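Side-chain contacts in protein kinase containing Z-DNA binding domains (Danio rerio, PDB 4LB6), which binds left-handed Z-DNA through the Z-alpha domain studied here and, as a kinase of the GCN2 subfamily, probably phosphorylates translation initiation factor eIF2alpha: residues M14-Y19 with S40-H45; L20-R25 with F32-L37. One frame throughout, in Å; residues are numbered along the deposited sequence. Where two conformers were deposited one is given.

Contact 1: M14-Y19 with S40-H45. With nucleotides of chain B.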
ATOM      1  N   MET A  14      19.566  -7.664  17.315  1.00 30.89           N
ATOM      2  CA  MET A  14      19.866  -6.699  18.377  1.00 33.60           C
ATOM      3  C   MET A  14      19.260  -5.336  18.055  1.00 37.44           C
ATOM      4  O   MET A  14      18.682  -4.660  18.935  1.00 31.40           O
ATOM      5  CB  MET A  14      21.389  -6.581  18.582  1.00 33.79           C
ATOM      6  CG  MET A  14      21.780  -5.391  19.449  1.00 35.98           C
ATOM      7  SD  MET A  14      23.562  -5.339  19.695  1.00 45.83           S
ATOM      8  CE  MET A  14      23.879  -7.038  20.149  1.00 53.16           C
ATOM      9  N   ARG A  15      19.397  -4.922  16.797  1.00 30.39           N
ATOM     10  CA  ARG A  15      18.896  -3.606  16.389  1.00 31.05           C
ATOM     11  C   ARG A  15      17.348  -3.515  16.452  1.00 28.93           C
ATOM     12  O   ARG A  15      16.779  -2.499  16.849  1.00 29.63           O
ATOM     13  CB  ARG A  15      19.428  -3.231  14.993  1.00 30.66           C
ATOM     14  CG  ARG A  15      20.931  -2.741  15.014  1.00 33.20           C
ATOM     15  CD  ARG A  15      21.428  -2.436  13.559  1.00 45.67           C
ATOM     16  NE  ARG A  15      20.759  -1.244  13.019  1.00 46.72           N
ATOM     17  CZ  ARG A  15      20.367  -1.049  11.746  1.00 44.61           C
ATOM     18  NH1 ARG A  15      20.540  -1.972  10.792  1.00 41.31           N
ATOM     19  NH2 ARG A  15      19.781   0.104  11.443  1.00 42.51           N
ATOM     20  N   ILE A  16      16.682  -4.604  16.118  1.00 27.13           N
ATOM     21  CA  ILE A  16      15.235  -4.655  16.240  1.00 25.95           C
ATOM     22  C   ILE A  16      14.807  -4.579  17.701  1.00 27.03           C
ATOM     23  O   ILE A  16      13.901  -3.811  18.060  1.00 26.88           O
ATOM     24  CB  ILE A  16      14.678  -5.951  15.627  1.00 24.34           C
ATOM     25  CG1 ILE A  16      14.859  -5.854  14.098  1.00 23.80           C
ATOM     26  CG2 ILE A  16      13.128  -6.086  15.946  1.00 23.55           C
ATOM     27  CD1 ILE A  16      14.614  -7.190  13.279  1.00 22.70           C
ATOM     28  N   CYS A  17      15.483  -5.351  18.544  1.00 27.18           N
ATOM     29  CA  CYS A  17      15.087  -5.403  19.932  1.00 27.93           C
ATOM     30  C   CYS A  17      15.395  -4.064  20.578  1.00 34.39           C
ATOM     31  O   CYS A  17      14.695  -3.610  21.488  1.00 34.16           O
ATOM     32  CB  CYS A  17      15.830  -6.510  20.668  1.00 28.62           C
ATOM     33  SG  CYS A  17      15.146  -8.155  20.227  1.00 36.32           S
ATOM     34  N   ASP A  18      16.456  -3.439  20.113  1.00 30.91           N
ATOM     35  CA  ASP A  18      16.825  -2.147  20.695  1.00 33.13           C
ATOM     36  C   ASP A  18      15.797  -1.066  20.311  1.00 33.05           C
ATOM     37  O   ASP A  18      15.459  -0.193  21.099  1.00 34.52           O
ATOM     38  CB  ASP A  18      18.213  -1.773  20.216  1.00 34.71           C
ATOM     39  CG  ASP A  18      18.685  -0.455  20.774  1.00 42.44           C
ATOM     40  OD1 ASP A  18      19.140  -0.392  21.934  1.00 39.40           O
ATOM     41  OD2 ASP A  18      18.597   0.520  20.008  1.00 42.55           O
ATOM     42  N   TYR A  19      15.311  -1.141  19.078  1.00 31.46           N
ATOM     43  CA  TYR A  19      14.214  -0.275  18.663  1.00 31.44           C
ATOM     44  C   TYR A  19      12.968  -0.436  19.573  1.00 31.12           C
ATOM     45  O   TYR A  19      12.388   0.565  20.091  1.00 32.60           O
ATOM     46  CB  TYR A  19      13.879  -0.508  17.167  1.00 29.96           C
ATOM     47  CG  TYR A  19      12.819   0.455  16.681  1.00 30.50           C
ATOM     48  CD1 TYR A  19      11.490   0.202  16.909  1.00 29.78           C
ATOM     49  CD2 TYR A  19      13.162   1.647  16.075  1.00 35.93           C
ATOM     50  CE1 TYR A  19      10.521   1.102  16.528  1.00 31.19           C
ATOM     51  CE2 TYR A  19      12.165   2.548  15.653  1.00 34.15           C
ATOM     52  CZ  TYR A  19      10.873   2.265  15.915  1.00 32.47           C
ATOM     53  OH  TYR A  19       9.849   3.146  15.545  1.00 37.71           O
ATOM     54  N   SER A  40      10.489  -7.343   4.841  1.00 18.75           N
ATOM     55  CA  SER A  40      10.460  -8.793   4.970  0.56 18.98           C
ATOM     56  C   SER A  40      11.605  -9.277   5.895  1.00 18.66           C
ATOM     57  O   SER A  40      11.437 -10.275   6.655  1.00 18.44           O
ATOM     58  CB  SER A  40      10.577  -9.430   3.588  0.56 21.73           C
ATOM     59  OG  SER A  40      11.826  -9.041   3.050  0.56 21.25           O
ATOM     60  N   THR A  41      12.777  -8.617   5.847  1.00 19.44           N
ATOM     61  CA  THR A  41      13.863  -9.021   6.738  1.00 17.66           C
ATOM     62  C   THR A  41      13.495  -8.730   8.185  1.00 18.73           C
ATOM     63  O   THR A  41      13.778  -9.509   9.087  1.00 20.55           O
ATOM     64  CB  THR A  41      15.124  -8.224   6.391  1.00 23.56           C
ATOM     65  OG1 THR A  41      15.468  -8.528   5.020  1.00 24.79           O
ATOM     66  CG2 THR A  41      16.267  -8.541   7.363  1.00 26.42           C
ATOM     67  N   VAL A  42      12.905  -7.566   8.448  1.00 14.90           N
ATOM     68  CA  VAL A  42      12.528  -7.308   9.823  1.00 16.62           C
ATOM     69  C   VAL A  42      11.423  -8.304  10.264  1.00 20.81           C
ATOM     70  O   VAL A  42      11.469  -8.840  11.387  1.00 17.93           O
ATOM     71  CB  VAL A  42      12.064  -5.843   9.989  1.00 18.86           C
ATOM     72  CG1 VAL A  42      11.553  -5.585  11.401  1.00 17.20           C
ATOM     73  CG2 VAL A  42      13.233  -4.875   9.640  1.00 17.77           C
ATOM     74  N   ASN A  43      10.435  -8.548   9.413  1.00 15.96           N
ATOM     75  CA  ASN A  43       9.410  -9.512   9.821  1.00 17.52           C
ATOM     76  C   ASN A  43       9.995 -10.911  10.054  1.00 20.39           C
ATOM     77  O   ASN A  43       9.552 -11.590  10.988  1.00 19.78           O
ATOM     78  CB  ASN A  43       8.220  -9.614   8.816  1.00 17.55           C
ATOM     79  CG  ASN A  43       7.028  -8.797   9.239  1.00 21.84           C
ATOM     80  OD1 ASN A  43       6.795  -8.561  10.423  1.00 19.90           O
ATOM     81  ND2 ASN A  43       6.214  -8.369   8.236  1.00 18.85           N
ATOM     82  N   ARG A  44      10.915 -11.377   9.197  1.00 17.65           N
ATOM     83  CA  ARG A  44      11.510 -12.720   9.393  1.00 21.35           C
ATOM     84  C   ARG A  44      12.073 -12.777  10.821  1.00 24.46           C
ATOM     85  O   ARG A  44      11.838 -13.754  11.581  1.00 21.18           O
ATOM     86  CB  ARG A  44      12.652 -12.983   8.353  1.00 17.87           C
ATOM     87  CG  ARG A  44      13.575 -14.212   8.579  1.00 23.12           C
ATOM     88  CD  ARG A  44      14.658 -14.263   7.456  1.00 29.80           C
ATOM     89  NE  ARG A  44      14.012 -13.945   6.189  1.00 38.89           N
ATOM     90  CZ  ARG A  44      14.392 -12.986   5.344  1.00 41.98           C
ATOM     91  NH1 ARG A  44      15.492 -12.292   5.560  1.00 36.70           N
ATOM     92  NH2 ARG A  44      13.675 -12.744   4.256  1.00 42.69           N
ATOM     93  N   HIS A  45      12.822 -11.736  11.174  1.00 20.10           N
ATOM     94  CA  HIS A  45      13.442 -11.730  12.512  1.00 21.89           C
ATOM     95  C   HIS A  45      12.453 -11.539  13.653  1.00 22.81           C
ATOM     96  O   HIS A  45      12.671 -12.106  14.721  1.00 22.42           O
ATOM     97  CB  HIS A  45      14.616 -10.730  12.554  1.00 22.76           C
ATOM     98  CG  HIS A  45      15.791 -11.213  11.760  1.00 26.04           C
ATOM     99  ND1 HIS A  45      16.613 -12.241  12.197  1.00 29.54           N
ATOM    100  CD2 HIS A  45      16.237 -10.873  10.531  1.00 33.89           C
ATOM    101  CE1 HIS A  45      17.543 -12.472  11.287  1.00 35.60           C
ATOM    102  NE2 HIS A  45      17.343 -11.651  10.267  1.00 38.49           N
TER
ATOM    103  P    DG B   5       6.746  -9.920   4.830  1.00 20.94           P
ATOM    104  OP1  DG B   5       6.533  -8.612   5.473  1.00 19.53           O
ATOM    105  OP2  DG B   5       7.461 -10.086   3.515  1.00 24.43           O
ATOM    106  O5'  DG B   5       7.416 -10.869   5.903  1.00 19.27           O
ATOM    107  C5'  DG B   5       7.853 -12.266   5.556  1.00 18.86           C
ATOM    108  C4'  DG B   5       8.226 -13.022   6.810  1.00 15.97           C
ATOM    109  O4'  DG B   5       7.129 -13.109   7.725  1.00 20.37           O
ATOM    110  C3'  DG B   5       8.541 -14.514   6.478  1.00 21.51           C
ATOM    111  O3'  DG B   5       9.966 -14.519   6.317  1.00 24.59           O
ATOM    112  C2'  DG B   5       8.163 -15.221   7.751  1.00 20.17           C
ATOM    113  C1'  DG B   5       7.093 -14.367   8.423  1.00 21.22           C
ATOM    114  N9   DG B   5       5.693 -14.802   8.329  1.00 20.81           N
ATOM    115  C8   DG B   5       4.867 -14.963   9.404  1.00 19.57           C
ATOM    116  N7   DG B   5       3.616 -15.260   9.090  1.00 19.39           N
ATOM    117  C5   DG B   5       3.627 -15.366   7.702  1.00 17.02           C
ATOM    118  C6   DG B   5       2.541 -15.625   6.817  1.00 18.09           C
ATOM    119  O6   DG B   5       1.371 -15.856   7.113  1.00 21.67           O
ATOM    120  N1   DG B   5       2.906 -15.567   5.469  1.00 17.84           N
ATOM    121  C2   DG B   5       4.181 -15.225   5.055  1.00 17.21           C
ATOM    122  N2   DG B   5       4.383 -15.162   3.711  1.00 17.99           N
ATOM    123  N3   DG B   5       5.196 -14.958   5.930  1.00 14.95           N
ATOM    124  C4   DG B   5       4.856 -15.026   7.221  1.00 18.23           C
ATOM    125  P    DC B   6      10.698 -15.319   5.120  1.00 29.62           P
ATOM    126  OP1  DC B   6      11.997 -15.842   5.627  1.00 29.72           O
ATOM    127  OP2  DC B   6      10.670 -14.682   3.819  1.00 32.37           O
ATOM    128  O5'  DC B   6       9.796 -16.673   5.002  1.00 22.68           O
ATOM    129  C5'  DC B   6      10.407 -17.773   4.288  1.00 18.36           C
ATOM    130  C4'  DC B   6       9.259 -18.403   3.439  1.00 16.30           C
ATOM    131  O4'  DC B   6       8.271 -19.014   4.306  1.00 17.08           O
ATOM    132  C3'  DC B   6       8.542 -17.464   2.445  1.00 14.83           C
ATOM    133  O3'  DC B   6       8.350 -18.156   1.216  1.00 20.27           O
ATOM    134  C2'  DC B   6       7.181 -17.282   3.155  1.00 17.83           C
ATOM    135  C1'  DC B   6       7.037 -18.669   3.772  1.00 17.51           C
ATOM    136  N1   DC B   6       6.067 -18.660   4.879  1.00 14.52           N
ATOM    137  C2   DC B   6       4.730 -18.884   4.530  1.00 17.94           C
ATOM    138  O2   DC B   6       4.474 -19.022   3.331  1.00 17.82           O
ATOM    139  N3   DC B   6       3.796 -18.868   5.480  1.00 15.93           N
ATOM    140  C4   DC B   6       4.169 -18.711   6.735  1.00 14.40           C
ATOM    141  N4   DC B   6       3.240 -18.721   7.687  1.00 16.86           N
ATOM    142  C5   DC B   6       5.524 -18.494   7.123  1.00 17.18           C
ATOM    143  C6   DC B   6       6.467 -18.506   6.152  1.00 19.31           C
ATOM    144  P    DC B   4       2.319  -9.521   8.969  1.00 29.02           P
ATOM    145  OP1  DC B   4       2.924  -9.963  10.296  1.00 27.48           O
ATOM    146  OP2  DC B   4       2.923  -8.287   8.280  1.00 25.05           O
ATOM    147  O5'  DC B   4       2.478 -10.750   8.045  1.00 20.00           O
ATOM    148  C5'  DC B   4       3.786 -11.477   7.886  1.00 15.50           C
ATOM    149  C4'  DC B   4       4.171 -11.753   6.453  1.00 15.11           C
ATOM    150  O4'  DC B   4       3.106 -12.610   5.883  1.00 17.54           O
ATOM    151  C3'  DC B   4       4.227 -10.486   5.556  1.00 14.84           C
ATOM    152  O3'  DC B   4       5.302 -10.564   4.586  1.00 19.67           O
ATOM    153  C2'  DC B   4       2.836 -10.549   4.819  1.00 13.89           C
ATOM    154  C1'  DC B   4       2.758 -12.064   4.642  1.00 17.07           C
ATOM    155  N1   DC B   4       1.354 -12.441   4.390  1.00 13.21           N
ATOM    156  C2   DC B   4       0.916 -12.549   3.083  1.00 15.23           C
ATOM    157  O2   DC B   4       1.697 -12.367   2.171  1.00 18.17           O
ATOM    158  N3   DC B   4      -0.396 -12.828   2.847  1.00 17.00           N
ATOM    159  C4   DC B   4      -1.241 -12.975   3.889  1.00 17.18           C
ATOM    160  N4   DC B   4      -2.542 -13.274   3.523  1.00 18.52           N
ATOM    161  C5   DC B   4      -0.829 -12.814   5.244  1.00 19.55           C
ATOM    162  C6   DC B   4       0.471 -12.537   5.429  1.00 14.41           C
TER
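I16 points its CD1 methyl at the inner side of helix 39-51 and meets V42 and H45 there. The isoleucine stretches out along CG1, which lies beside the backbone N and anti to the carbonyl carbon. I16 CD1 comes 3.6 Å from H45 CB, and the two side chains cross at about a right angle. I16 CD1 also lies 3.9 Å from V42 CG1. This is apolar packing of two helices in the core of a winged helix-turn-helix domain. The ring of H45 carries its polar end elsewhere: ND1 is hydrogen-bonded to E13, and T41 CG2 sits at the ring edge, in plane.

Other side chains of helix 39-51 meet the DNA backbone. N43 ND2 gives a nearly straight bond (165°) to OP1 of DG5 of chain B, at 2.8 Å. A weaker one runs from N43 ND2 to OP2 of DC4 of chain B, at 3.3 Å. R44 leaves the helix with CG anti to the backbone N and bends at chi3 (-42°). R44 NE then donates to OP1 of DC6 of chain B at 2.8 Å, with the phosphate at the guanidinium edge. R44 NH2 also makes a salt bridge to E38 of a second subunit. An alanine here would remove both links and would probably leave the DC6 phosphate and that glutamate without this positive partner.

The chemistry divides the helix: apolar carbons hold it to helix 10-23, while N43 and R44 grip phosphate oxygens. These polar contacts are consistent with reading the shape of the Z-DNA backbone.

Contact 2: L20-R25 with F32-L37. With nucleotides of chain C; nucleotides of chain D.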
ATOM      1  N   LEU A  20      12.572  -1.686  19.776  1.00 30.50           N
ATOM      2  CA  LEU A  20      11.454  -1.972  20.660  1.00 34.09           C
ATOM      3  C   LEU A  20      11.741  -1.534  22.119  1.00 33.16           C
ATOM      4  O   LEU A  20      10.848  -1.049  22.796  1.00 38.02           O
ATOM      5  CB  LEU A  20      11.077  -3.437  20.601  1.00 32.83           C
ATOM      6  CG  LEU A  20      10.522  -3.916  19.234  1.00 28.43           C
ATOM      7  CD1 LEU A  20      10.334  -5.411  19.264  1.00 32.78           C
ATOM      8  CD2 LEU A  20       9.215  -3.234  18.790  1.00 29.05           C
ATOM      9  N   ARG A  21      12.962  -1.713  22.595  1.00 32.35           N
ATOM     10  CA  ARG A  21      13.287  -1.236  23.958  1.00 34.28           C
ATOM     11  C   ARG A  21      13.023   0.249  24.108  1.00 36.18           C
ATOM     12  O   ARG A  21      12.467   0.693  25.120  1.00 44.25           O
ATOM     13  CB  ARG A  21      14.739  -1.526  24.346  1.00 35.56           C
ATOM     14  CG  ARG A  21      15.078  -1.046  25.758  1.00 39.11           C
ATOM     15  CD  ARG A  21      16.529  -1.327  26.013  1.00 41.12           C
ATOM     16  NE  ARG A  21      17.372  -0.591  25.079  1.00 40.49           N
ATOM     17  CZ  ARG A  21      17.693   0.687  25.204  1.00 42.81           C
ATOM     18  NH1 ARG A  21      17.256   1.401  26.256  1.00 44.69           N
ATOM     19  NH2 ARG A  21      18.469   1.260  24.284  1.00 45.95           N
ATOM     20  N   ARG A  22      13.429   1.029  23.107  1.00 36.56           N
ATOM     21  CA  ARG A  22      13.276   2.484  23.175  1.00 38.86           C
ATOM     22  C   ARG A  22      11.877   2.966  22.824  1.00 43.05           C
ATOM     23  O   ARG A  22      11.435   4.023  23.298  1.00 41.03           O
ATOM     24  CB  ARG A  22      14.270   3.183  22.247  1.00 40.54           C
ATOM     25  CG  ARG A  22      15.738   2.835  22.520  1.00 48.67           C
ATOM     26  CD  ARG A  22      16.686   3.630  21.617  1.00 57.46           C
ATOM     27  NE  ARG A  22      16.142   3.817  20.265  1.00 65.77           N
ATOM     28  CZ  ARG A  22      16.403   3.015  19.232  1.00 67.97           C
ATOM     29  NH1 ARG A  22      17.196   1.975  19.395  1.00 70.53           N
ATOM     30  NH2 ARG A  22      15.871   3.243  18.035  1.00 65.53           N
ATOM     31  N   HIS A  23      11.177   2.229  21.967  1.00 40.12           N
ATOM     32  CA  HIS A  23       9.907   2.744  21.472  1.00 38.17           C
ATOM     33  C   HIS A  23       8.667   2.073  22.004  1.00 38.51           C
ATOM     34  O   HIS A  23       7.582   2.598  21.796  1.00 38.89           O
ATOM     35  CB  HIS A  23       9.822   2.677  19.960  1.00 43.00           C
ATOM     36  CG  HIS A  23      10.566   3.756  19.262  1.00 46.57           C
ATOM     37  ND1 HIS A  23      11.914   3.687  19.009  1.00 46.10           N
ATOM     38  CD2 HIS A  23      10.134   4.916  18.719  1.00 53.30           C
ATOM     39  CE1 HIS A  23      12.292   4.767  18.348  1.00 52.46           C
ATOM     40  NE2 HIS A  23      11.232   5.530  18.164  1.00 57.29           N
ATOM     41  N   GLY A  24       8.805   0.930  22.660  1.00 45.88           N
ATOM     42  CA  GLY A  24       7.655   0.122  23.003  1.00 46.72           C
ATOM     43  C   GLY A  24       6.916  -0.379  21.762  1.00 46.85           C
ATOM     44  O   GLY A  24       7.508  -0.546  20.680  1.00 40.72           O
ATOM     45  N   ARG A  25       5.613  -0.603  21.938  1.00 47.50           N
ATOM     46  CA  ARG A  25       4.742  -1.190  20.920  1.00 40.46           C
ATOM     47  C   ARG A  25       4.983  -0.541  19.572  1.00 38.87           C
ATOM     48  O   ARG A  25       4.865   0.673  19.449  1.00 44.30           O
ATOM     49  CB  ARG A  25       3.262  -1.029  21.340  1.00 44.18           C
ATOM     50  CG  ARG A  25       2.777  -2.080  22.347  1.00 55.72           C
ATOM     51  CD  ARG A  25       1.490  -1.715  23.071  1.00 64.55           C
ATOM     52  NE  ARG A  25       0.299  -1.905  22.245  1.00 72.23           N
ATOM     53  CZ  ARG A  25      -0.152  -3.090  21.828  1.00 74.68           C
ATOM     54  NH1 ARG A  25       0.487  -4.221  22.145  1.00 74.67           N
ATOM     55  NH2 ARG A  25      -1.247  -3.142  21.078  1.00 76.87           N
ATOM     56  N   PHE A  32      11.282  -1.028  10.183  1.00 23.92           N
ATOM     57  CA  PHE A  32      12.143  -1.104   8.973  1.00 23.57           C
ATOM     58  C   PHE A  32      12.552   0.255   8.413  1.00 28.17           C
ATOM     59  O   PHE A  32      13.618   0.399   7.813  1.00 27.61           O
ATOM     60  CB  PHE A  32      11.554  -2.083   7.873  1.00 19.37           C
ATOM     61  CG  PHE A  32      10.601  -1.456   6.862  1.00 26.60           C
ATOM     62  CD1 PHE A  32      11.055  -0.707   5.786  1.00 29.84           C
ATOM     63  CD2 PHE A  32       9.242  -1.693   6.957  1.00 24.28           C
ATOM     64  CE1 PHE A  32      10.182  -0.153   4.851  1.00 30.96           C
ATOM     65  CE2 PHE A  32       8.355  -1.129   6.044  1.00 23.04           C
ATOM     66  CZ  PHE A  32       8.812  -0.352   4.975  1.00 29.27           C
ATOM     67  N   LYS A  33      11.707   1.267   8.556  1.00 30.51           N
ATOM     68  CA  LYS A  33      12.090   2.556   8.019  1.00 32.32           C
ATOM     69  C   LYS A  33      13.204   3.174   8.858  1.00 42.03           C
ATOM     70  O   LYS A  33      14.083   3.828   8.310  1.00 44.09           O
ATOM     71  CB  LYS A  33      10.900   3.530   7.935  1.00 40.18           C
ATOM     72  CG  LYS A  33       9.777   3.025   7.046  1.00 43.02           C
ATOM     73  CD  LYS A  33       8.538   4.005   7.040  1.00 42.67           C
ATOM     74  CE  LYS A  33       7.381   3.328   6.321  1.00 43.90           C
ATOM     75  NZ  LYS A  33       6.172   4.220   6.276  1.00 51.81           N
ATOM     76  N   GLU A  34      13.162   2.995  10.179  1.00 35.97           N
ATOM     77  CA  GLU A  34      14.186   3.594  11.037  1.00 42.83           C
ATOM     78  C   GLU A  34      15.497   2.857  10.836  1.00 43.24           C
ATOM     79  O   GLU A  34      16.546   3.474  10.706  1.00 48.25           O
ATOM     80  CB  GLU A  34      13.770   3.550  12.503  1.00 44.00           C
ATOM     81  CG  GLU A  34      14.886   3.918  13.500  1.00 54.35           C
ATOM     82  CD  GLU A  34      14.505   5.074  14.385  1.00 67.12           C
ATOM     83  OE1 GLU A  34      13.507   5.771  14.064  1.00 69.94           O
ATOM     84  OE2 GLU A  34      15.208   5.298  15.403  1.00 78.18           O
ATOM     85  N   LEU A  35      15.427   1.537  10.760  1.00 36.08           N
ATOM     86  CA  LEU A  35      16.622   0.703  10.657  1.00 35.87           C
ATOM     87  C   LEU A  35      17.173   0.618   9.229  1.00 39.06           C
ATOM     88  O   LEU A  35      18.260   0.075   9.008  1.00 40.41           O
ATOM     89  CB  LEU A  35      16.329  -0.704  11.186  1.00 32.62           C
ATOM     90  CG  LEU A  35      15.886  -0.792  12.651  1.00 36.67           C
ATOM     91  CD1 LEU A  35      15.798  -2.247  13.055  1.00 31.60           C
ATOM     92  CD2 LEU A  35      16.823  -0.002  13.573  1.00 45.00           C
ATOM     93  N   LYS A  36      16.401   1.118   8.260  1.00 38.11           N
ATOM     94  CA  LYS A  36      16.748   0.995   6.847  1.00 36.36           C
ATOM     95  C   LYS A  36      17.038  -0.440   6.441  1.00 37.37           C
ATOM     96  O   LYS A  36      18.090  -0.722   5.886  1.00 39.62           O
ATOM     97  CB  LYS A  36      17.900   1.959   6.473  1.00 36.88           C
ATOM     98  CG  LYS A  36      17.638   3.400   6.842  1.00 42.83           C
ATOM     99  CD  LYS A  36      18.852   4.269   6.504  1.00 52.15           C
ATOM    100  CE  LYS A  36      19.105   5.397   7.512  1.00 60.43           C
ATOM    101  NZ  LYS A  36      20.181   6.317   7.012  1.00 67.00           N
ATOM    102  N   LEU A  37      16.102  -1.350   6.739  1.00 29.30           N
ATOM    103  CA  LEU A  37      16.172  -2.749   6.319  1.00 26.10           C
ATOM    104  C   LEU A  37      14.899  -3.052   5.471  1.00 24.14           C
ATOM    105  O   LEU A  37      13.961  -2.258   5.455  1.00 28.75           O
ATOM    106  CB  LEU A  37      16.173  -3.677   7.523  1.00 24.06           C
ATOM    107  CG  LEU A  37      17.376  -3.412   8.473  1.00 31.42           C
ATOM    108  CD1 LEU A  37      17.025  -4.080   9.826  1.00 26.41           C
ATOM    109  CD2 LEU A  37      18.652  -3.979   7.858  1.00 33.70           C
TER
ATOM    110  P    DG C   7       5.358  -0.749   2.875  1.00 28.32           P
ATOM    111  OP1  DG C   7       6.210  -1.874   2.945  1.00 24.94           O
ATOM    112  OP2  DG C   7       4.447  -0.174   3.935  1.00 32.32           O
ATOM    113  O5'  DG C   7       6.329   0.469   2.493  1.00 24.72           O
ATOM    114  C5'  DG C   7       5.867   1.829   2.453  1.00 19.99           C
ATOM    115  C4'  DG C   7       6.906   2.700   1.816  1.00 18.67           C
ATOM    116  O4'  DG C   7       7.114   2.431   0.475  1.00 20.03           O
ATOM    117  C3'  DG C   7       6.189   4.033   1.682  1.00 21.77           C
ATOM    118  O3'  DG C   7       6.653   4.476   2.876  1.00 32.63           O
ATOM    119  C2'  DG C   7       6.908   4.733   0.605  1.00 22.01           C
ATOM    120  C1'  DG C   7       7.338   3.611  -0.276  1.00 22.47           C
ATOM    121  N9   DG C   7       6.550   3.354  -1.480  1.00 19.94           N
ATOM    122  C8   DG C   7       7.081   3.323  -2.748  1.00 18.28           C
ATOM    123  N7   DG C   7       6.192   3.013  -3.668  1.00 20.77           N
ATOM    124  C5   DG C   7       4.997   2.835  -2.948  1.00 20.38           C
ATOM    125  C6   DG C   7       3.679   2.520  -3.441  1.00 19.68           C
ATOM    126  O6   DG C   7       3.369   2.227  -4.561  1.00 17.39           O
ATOM    127  N1   DG C   7       2.734   2.423  -2.440  1.00 18.05           N
ATOM    128  C2   DG C   7       3.059   2.683  -1.109  1.00 17.81           C
ATOM    129  N2   DG C   7       2.074   2.481  -0.214  1.00 18.52           N
ATOM    130  N3   DG C   7       4.279   2.970  -0.604  1.00 16.95           N
ATOM    131  C4   DG C   7       5.184   3.099  -1.610  1.00 18.71           C
TER
ATOM    132  P    DC D   2       6.324   6.597   3.384  1.00 37.87           P
ATOM    133  OP1  DC D   2       6.869   7.550   2.339  1.00 34.30           O
ATOM    134  OP2  DC D   2       6.629   6.551   4.867  1.00 34.86           O
ATOM    135  O5'  DC D   2       4.717   6.379   3.178  1.00 25.34           O
ATOM    136  C5'  DC D   2       3.941   7.447   3.771  1.00 22.57           C
ATOM    137  C4'  DC D   2       2.506   7.224   3.330  1.00 20.69           C
ATOM    138  O4'  DC D   2       2.424   7.451   1.891  1.00 17.83           O
ATOM    139  C3'  DC D   2       2.041   5.770   3.592  1.00 22.08           C
ATOM    140  O3'  DC D   2       0.683   5.819   4.071  1.00 23.07           O
ATOM    141  C2'  DC D   2       2.032   5.183   2.179  1.00 19.42           C
ATOM    142  C1'  DC D   2       1.709   6.384   1.272  1.00 18.09           C
ATOM    143  N1   DC D   2       2.180   6.232  -0.137  1.00 20.26           N
ATOM    144  C2   DC D   2       1.210   5.844  -1.067  1.00 17.29           C
ATOM    145  O2   DC D   2       0.058   5.571  -0.659  1.00 18.13           O
ATOM    146  N3   DC D   2       1.561   5.667  -2.343  1.00 19.61           N
ATOM    147  C4   DC D   2       2.814   5.956  -2.681  1.00 16.40           C
ATOM    148  N4   DC D   2       3.192   5.761  -3.944  1.00 18.35           N
ATOM    149  C5   DC D   2       3.841   6.329  -1.749  1.00 16.79           C
ATOM    150  C6   DC D   2       3.467   6.512  -0.475  1.00 18.78           C
TER
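E34 meets R22 and H23 on the surface of this winged helix-turn-helix domain, joining helix 28-35 to the end of helix 10-23. Its neighbours earlier in the helix deal with DNA. F32 turns its ring edge to a nucleotide: CZ is 3.6 Å from O5' of DG7 of chain C, which lies in the ring plane. K33 is extended beyond CG and carries its ammonium group away from the helix. There K33 NZ donates to OP2 of DC2 of chain D, at 2.8 Å.

E34 sends CG anti to the backbone N and bends at chi2 (123°), which brings OE2 to the R22 guanidinium. R22 NH2 and E34 OE2 form a long salt bridge of 3.4 Å, with the oxygen at the guanidinium edge and the two planes only 21° apart. No hydrogen bond accompanies it. D18 is the stronger partner of R22, through NH1, so the arginine spans two acids. H23 CE1 lies 4.2 Å from E34 OE2, its ring nearly perpendicular to the carboxylate (86°). The ring of H23 also stacks on Y19.

L35 is buried and packs on I16, and its carbonyl O accepts a hydrogen bond from R15 NH2. K36 leaves helical geometry with positive phi. The backbone N of L37 closes the turn on O of F32, at 3.2 Å.

In the fold
From the N terminus the chain forms helix 10-23, which supplies the first segment of both contacts. It then turns into helix 28-35. Contact 2 closes this short loop at the surface. After a further turn comes helix 39-51, and contact 1 brings it back against helix 10-23 in the core. Contact 2 is therefore nested inside the loop closed by contact 1. Their centres are about 8 Å apart, and they touch directly: Y19 packs on E34, and V42 packs on F32 and L37. Together they tie the three helices into one bundle. The strands 55-58 and 66-69 follow as the wing, and L20 and R25 reach strand 66-69.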